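Local coordinates for manganese-containing pseudocatalase (Thermus thermophilus, PDB 2V8T), which probably acts as a catalase, breaking down hydrogen peroxide with the help of two manganese ions in each subunit, at residues Lys16-Ala28 against Gly105-Ile117. Residues are numbered along the deposited sequence; the frame is centred on the assembly and turned at random.
Sequences KEQDPNAAAAVQA and GFAKDVRNAAHFI. With SO4 (sulfate ion), chain H.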
loop_
_atom_site.group_PDB
_atom_site.type_symbol
_atom_site.label_atom_id
_atom_site.label_comp_id
_atom_site.label_asym_id
_atom_site.label_seq_id
_atom_site.Cartn_x
_atom_site.Cartn_y
_atom_site.Cartn_z
ATOM N N LYS A 16 -4.604 22.492 -27.892
ATOM C CA LYS A 16 -3.612 22.902 -28.893
ATOM C C LYS A 16 -2.398 22.017 -28.931
ATOM O O LYS A 16 -1.784 21.839 -29.996
ATOM C CB LYS A 16 -3.220 24.341 -28.662
ATOM C CG LYS A 16 -4.319 25.347 -28.926
ATOM C CD LYS A 16 -3.935 26.803 -28.592
ATOM C CE LYS A 16 -3.804 27.063 -27.087
ATOM N NZ LYS A 16 -3.294 28.445 -26.736
ATOM N N GLU A 17 -1.984 21.442 -27.792
ATOM C CA GLU A 17 -0.810 20.597 -27.716
ATOM C C GLU A 17 -0.865 19.812 -26.395
ATOM O O GLU A 17 -1.654 20.141 -25.505
ATOM C CB GLU A 17 0.508 21.324 -27.879
ATOM C CG GLU A 17 0.736 22.250 -26.800
ATOM C CD GLU A 17 2.074 23.041 -27.009
ATOM O OE1 GLU A 17 2.849 22.753 -27.940
ATOM O OE2 GLU A 17 2.347 23.926 -26.204
ATOM N N GLN A 18 -0.012 18.840 -26.271
ATOM C CA GLN A 18 0.033 18.039 -25.078
ATOM C C GLN A 18 0.391 18.908 -23.865
ATOM O O GLN A 18 1.215 19.819 -23.951
ATOM C CB GLN A 18 1.125 16.921 -25.113
ATOM C CG GLN A 18 0.791 15.864 -26.070
ATOM C CD GLN A 18 2.014 15.043 -26.490
ATOM O OE1 GLN A 18 2.937 15.603 -27.117
ATOM N NE2 GLN A 18 2.072 13.786 -26.122
ATOM N N ASP A 19 -0.187 18.533 -22.714
ATOM C CA ASP A 19 0.097 19.210 -21.446
ATOM C C ASP A 19 0.175 18.144 -20.369
ATOM O O ASP A 19 -0.807 17.863 -19.647
ATOM C CB ASP A 19 -0.929 20.271 -21.129
ATOM C CG ASP A 19 -0.503 21.136 -19.923
ATOM O OD1 ASP A 19 0.333 20.702 -19.102
ATOM O OD2 ASP A 19 -1.081 22.258 -19.832
ATOM N N PRO A 20 1.348 17.498 -20.228
ATOM C CA PRO A 20 1.488 16.402 -19.280
ATOM C C PRO A 20 1.133 16.787 -17.856
ATOM O O PRO A 20 0.430 16.051 -17.166
ATOM C CB PRO A 20 2.969 15.982 -19.434
ATOM C CG PRO A 20 3.274 16.319 -20.898
ATOM C CD PRO A 20 2.540 17.641 -21.104
ATOM N N ASN A 21 1.667 17.917 -17.363
ATOM C CA ASN A 21 1.413 18.254 -15.976
ATOM C C ASN A 21 -0.061 18.612 -15.719
ATOM O O ASN A 21 -0.583 18.356 -14.627
ATOM C CB ASN A 21 2.354 19.328 -15.461
ATOM C CG ASN A 21 3.775 18.820 -15.273
ATOM O OD1 ASN A 21 4.036 17.600 -15.325
ATOM N ND2 ASN A 21 4.686 19.739 -14.984
ATOM N N ALA A 22 -0.757 19.190 -16.714
ATOM C CA ALA A 22 -2.209 19.352 -16.564
ATOM C C ALA A 22 -2.880 17.981 -16.405
ATOM O O ALA A 22 -3.746 17.805 -15.543
ATOM C CB ALA A 22 -2.800 20.098 -17.725
ATOM N N ALA A 23 -2.493 17.021 -17.247
ATOM C CA ALA A 23 -3.047 15.674 -17.138
ATOM C C ALA A 23 -2.801 15.090 -15.737
ATOM O O ALA A 23 -3.656 14.429 -15.156
ATOM C CB ALA A 23 -2.456 14.778 -18.207
ATOM N N ALA A 24 -1.572 15.288 -15.218
ATOM C CA ALA A 24 -1.213 14.756 -13.900
ATOM C C ALA A 24 -2.075 15.345 -12.812
ATOM O O ALA A 24 -2.421 14.647 -11.854
ATOM C CB ALA A 24 0.269 15.009 -13.621
ATOM N N ALA A 25 -2.435 16.644 -12.915
ATOM C CA ALA A 25 -3.291 17.266 -11.918
ATOM C C ALA A 25 -4.742 16.722 -12.029
ATOM O O ALA A 25 -5.387 16.412 -11.041
ATOM C CB ALA A 25 -3.280 18.791 -12.085
ATOM N N VAL A 26 -5.222 16.635 -13.281
ATOM C CA VAL A 26 -6.572 16.136 -13.518
ATOM C C VAL A 26 -6.733 14.688 -13.038
ATOM O O VAL A 26 -7.829 14.277 -12.657
ATOM C CB VAL A 26 -6.992 16.345 -15.000
ATOM C CG1 VAL A 26 -8.351 15.708 -15.275
ATOM C CG2 VAL A 26 -7.037 17.846 -15.309
ATOM N N GLN A 27 -5.627 13.917 -12.995
ATOM C CA GLN A 27 -5.703 12.587 -12.400
ATOM C C GLN A 27 -6.297 12.590 -10.998
ATOM O O GLN A 27 -6.921 11.601 -10.614
ATOM C CB GLN A 27 -4.331 11.905 -12.388
ATOM C CG GLN A 27 -3.862 11.356 -13.723
ATOM C CD GLN A 27 -4.489 10.072 -14.221
ATOM O OE1 GLN A 27 -4.194 9.647 -15.362
ATOM N NE2 GLN A 27 -5.327 9.411 -13.437
ATOM N N ALA A 28 -6.080 13.645 -10.194
ATOM C CA ALA A 28 -6.710 13.660 -8.876
ATOM C C ALA A 28 -8.217 13.452 -8.949
ATOM O O ALA A 28 -8.829 12.887 -8.040
ATOM C CB ALA A 28 -6.445 14.991 -8.149
ATOM N N GLY A 105 11.771 12.593 -24.913
ATOM C CA GLY A 105 12.670 13.256 -23.989
ATOM C C GLY A 105 11.971 14.177 -23.011
ATOM O O GLY A 105 12.357 14.235 -21.811
ATOM N N PHE A 106 10.958 14.881 -23.467
ATOM C CA PHE A 106 10.227 15.782 -22.553
ATOM C C PHE A 106 9.674 15.056 -21.339
ATOM O O PHE A 106 9.546 15.633 -20.245
ATOM C CB PHE A 106 9.075 16.475 -23.318
ATOM C CG PHE A 106 7.960 15.561 -23.727
ATOM C CD1 PHE A 106 6.856 15.355 -22.905
ATOM C CD2 PHE A 106 8.016 14.803 -24.902
ATOM C CE1 PHE A 106 5.873 14.471 -23.211
ATOM C CE2 PHE A 106 7.016 13.910 -25.229
ATOM C CZ PHE A 106 5.963 13.739 -24.389
ATOM N N ALA A 107 9.301 13.796 -21.532
ATOM C CA ALA A 107 8.627 13.053 -20.481
ATOM C C ALA A 107 9.555 12.721 -19.329
ATOM O O ALA A 107 9.089 12.425 -18.225
ATOM C CB ALA A 107 8.001 11.796 -21.051
ATOM N N LYS A 108 10.877 12.792 -19.545
ATOM C CA LYS A 108 11.820 12.582 -18.479
ATOM C C LYS A 108 11.600 13.559 -17.323
ATOM O O LYS A 108 11.954 13.262 -16.168
ATOM C CB LYS A 108 13.274 12.719 -19.039
ATOM C CG LYS A 108 14.336 12.128 -18.142
ATOM C CD LYS A 108 15.719 12.408 -18.672
ATOM C CE LYS A 108 16.157 13.789 -18.444
ATOM N NZ LYS A 108 17.600 14.092 -18.811
ATOM N N ASP A 109 11.099 14.745 -17.627
ATOM C CA ASP A 109 11.074 15.857 -16.674
ATOM C C ASP A 109 9.671 16.204 -16.171
ATOM O O ASP A 109 9.546 17.103 -15.332
ATOM C CB ASP A 109 11.725 17.089 -17.317
ATOM C CG ASP A 109 13.168 16.886 -17.624
ATOM O OD1 ASP A 109 13.886 16.273 -16.825
ATOM O OD2 ASP A 109 13.622 17.400 -18.679
ATOM N N VAL A 110 8.626 15.550 -16.650
ATOM C CA VAL A 110 7.265 15.852 -16.214
ATOM C C VAL A 110 7.016 15.233 -14.846
ATOM O O VAL A 110 7.754 14.366 -14.390
ATOM C CB VAL A 110 6.227 15.363 -17.258
ATOM C CG1 VAL A 110 6.465 16.046 -18.602
ATOM C CG2 VAL A 110 6.149 13.848 -17.345
ATOM N N ARG A 111 5.934 15.655 -14.190
ATOM C CA ARG A 111 5.613 15.085 -12.875
ATOM C C ARG A 111 5.334 13.583 -12.974
ATOM O O ARG A 111 5.857 12.790 -12.172
ATOM C CB ARG A 111 4.428 15.780 -12.240
ATOM C CG ARG A 111 4.696 17.236 -11.839
ATOM C CD ARG A 111 3.487 17.864 -11.161
ATOM N NE ARG A 111 3.245 17.284 -9.836
ATOM C CZ ARG A 111 2.284 16.432 -9.513
ATOM N NH1 ARG A 111 1.247 16.211 -10.293
ATOM N NH2 ARG A 111 2.379 15.812 -8.329
ATOM N N ASN A 112 4.486 13.210 -13.928
ATOM C CA ASN A 112 3.971 11.847 -14.031
ATOM C C ASN A 112 4.584 11.156 -15.248
ATOM O O ASN A 112 4.097 11.250 -16.373
ATOM C CB ASN A 112 2.442 11.834 -14.079
ATOM C CG ASN A 112 1.877 10.447 -14.066
ATOM O OD1 ASN A 112 2.516 9.492 -14.527
ATOM N ND2 ASN A 112 0.642 10.290 -13.575
ATOM N N ALA A 113 5.710 10.486 -15.021
ATOM C CA ALA A 113 6.354 9.722 -16.075
ATOM C C ALA A 113 5.568 8.433 -16.381
ATOM O O ALA A 113 5.715 7.894 -17.487
ATOM C CB ALA A 113 7.816 9.393 -15.677
ATOM N N ALA A 114 4.805 7.918 -15.434
ATOM C CA ALA A 114 4.039 6.697 -15.647
ATOM C C ALA A 114 3.081 6.822 -16.828
ATOM O O ALA A 114 2.862 5.837 -17.531
ATOM C CB ALA A 114 3.296 6.292 -14.390
ATOM N N HIS A 115 2.511 8.013 -17.051
ATOM C CA HIS A 115 1.656 8.237 -18.210
ATOM C C HIS A 115 2.294 7.808 -19.516
ATOM O O HIS A 115 1.587 7.479 -20.461
ATOM C CB HIS A 115 1.309 9.734 -18.318
ATOM C CG HIS A 115 0.188 10.170 -17.469
ATOM N ND1 HIS A 115 0.104 11.494 -17.041
ATOM C CD2 HIS A 115 -0.938 9.507 -17.088
ATOM C CE1 HIS A 115 -1.067 11.581 -16.413
ATOM N NE2 HIS A 115 -1.731 10.412 -16.416
ATOM N N PHE A 116 3.650 7.896 -19.589
ATOM C CA PHE A 116 4.407 7.648 -20.803
ATOM C C PHE A 116 5.153 6.312 -20.797
ATOM O O PHE A 116 5.628 5.893 -21.839
ATOM C CB PHE A 116 5.379 8.807 -21.043
ATOM C CG PHE A 116 4.667 10.097 -21.233
ATOM C CD1 PHE A 116 4.205 10.407 -22.530
ATOM C CD2 PHE A 116 4.436 10.950 -20.196
ATOM C CE1 PHE A 116 3.479 11.518 -22.787
ATOM C CE2 PHE A 116 3.653 12.116 -20.429
ATOM C CZ PHE A 116 3.194 12.350 -21.749
ATOM N N ILE A 117 5.303 5.682 -19.641
ATOM C CA ILE A 117 5.980 4.385 -19.503
ATOM C C ILE A 117 4.954 3.265 -19.358
ATOM O O ILE A 117 4.867 2.378 -20.194
ATOM C CB ILE A 117 6.991 4.400 -18.332
ATOM C CG1 ILE A 117 8.045 5.499 -18.498
ATOM C CG2 ILE A 117 7.611 3.004 -18.188
ATOM C CD1 ILE A 117 8.881 5.736 -17.257
HETATM S S SO4 H . -4.663 24.074 -24.541
HETATM O O1 SO4 H . -3.270 23.879 -24.973
HETATM O O2 SO4 H . -5.500 24.207 -25.723
HETATM O O3 SO4 H . -5.098 22.904 -23.776
HETATM O O4 SO4 H . -4.761 25.270 -23.711
HETATM O O HOH W 1 3.076 14.988 -15.566
HETATM O O HOH W 2 2.315 13.230 -17.468
HETATM O O HOH W 3 0.286 18.407 -11.953
HETATM O O HOH W 4 7.564 18.952 -14.503
HETATM O O HOH W 5 -0.759 12.071 -11.774
#
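N21 and H115 each make one nearly straight hydrogen bond between segments 16-28 and 105-117, the bonded residues N21 and Q27 lying six residues apart. The side-chain oxygen N21 OD1 takes the backbone R111 N at 2.9 Å. With CG anti to its carbonyl carbon (chi1 -72°), N21 swings its amide over to the second segment, although its CB does not head there directly. The amide crosses the R111 chain obliquely, N21 OD1 3.6 Å from R111 CG and the amide plane 63° from that of the guanidinium, while N21 ND2 bonds D109 of a neighbouring subunit. A leucine here would probably leave R111 N without its side-chain acceptor and remove one of the links to that subunit.

Further along segment 16-28, H115 and Q27 reach for each other from opposite directions. H115 NE2 donates to Q27 OE1 at 2.8 Å, the oxygen lying in the ring plane; the two flat groups are turned 37° apart. Q27 NE2 is occupied by the carbonyls of L124 and M126, which fixes the amide's rotation. N112 ND2 sits 3.5 Å above the centre of the H115 ring, and N112 OD1 caps H115 N.

Between these bonds lie two waters: one accepts from N112 N and can donate to N21 OD1, the other sits 2.8 Å from H115 ND1 and also meets N112 O. Toward the start of the helix the packing is apolar. P20 CB meets V110 CG1 at 3.6 Å, P20 CG approaches F106 CE1, and the edge of F116 faces P20 CB. One turn on from P20, A24 CB touches N112 CB at 3.9 Å, with R111 NH1 close by. R111 itself reaches on to R111 O of a neighbouring subunit.

The arrangement is a D19-capped, alanine-rich helix docked on an irregular connecting segment at a subunit interface, beside helix 57-85 of the ferritin-like manganese catalase fold, with the Q27 side chain about 10 Å from that of the manganese ligand E36.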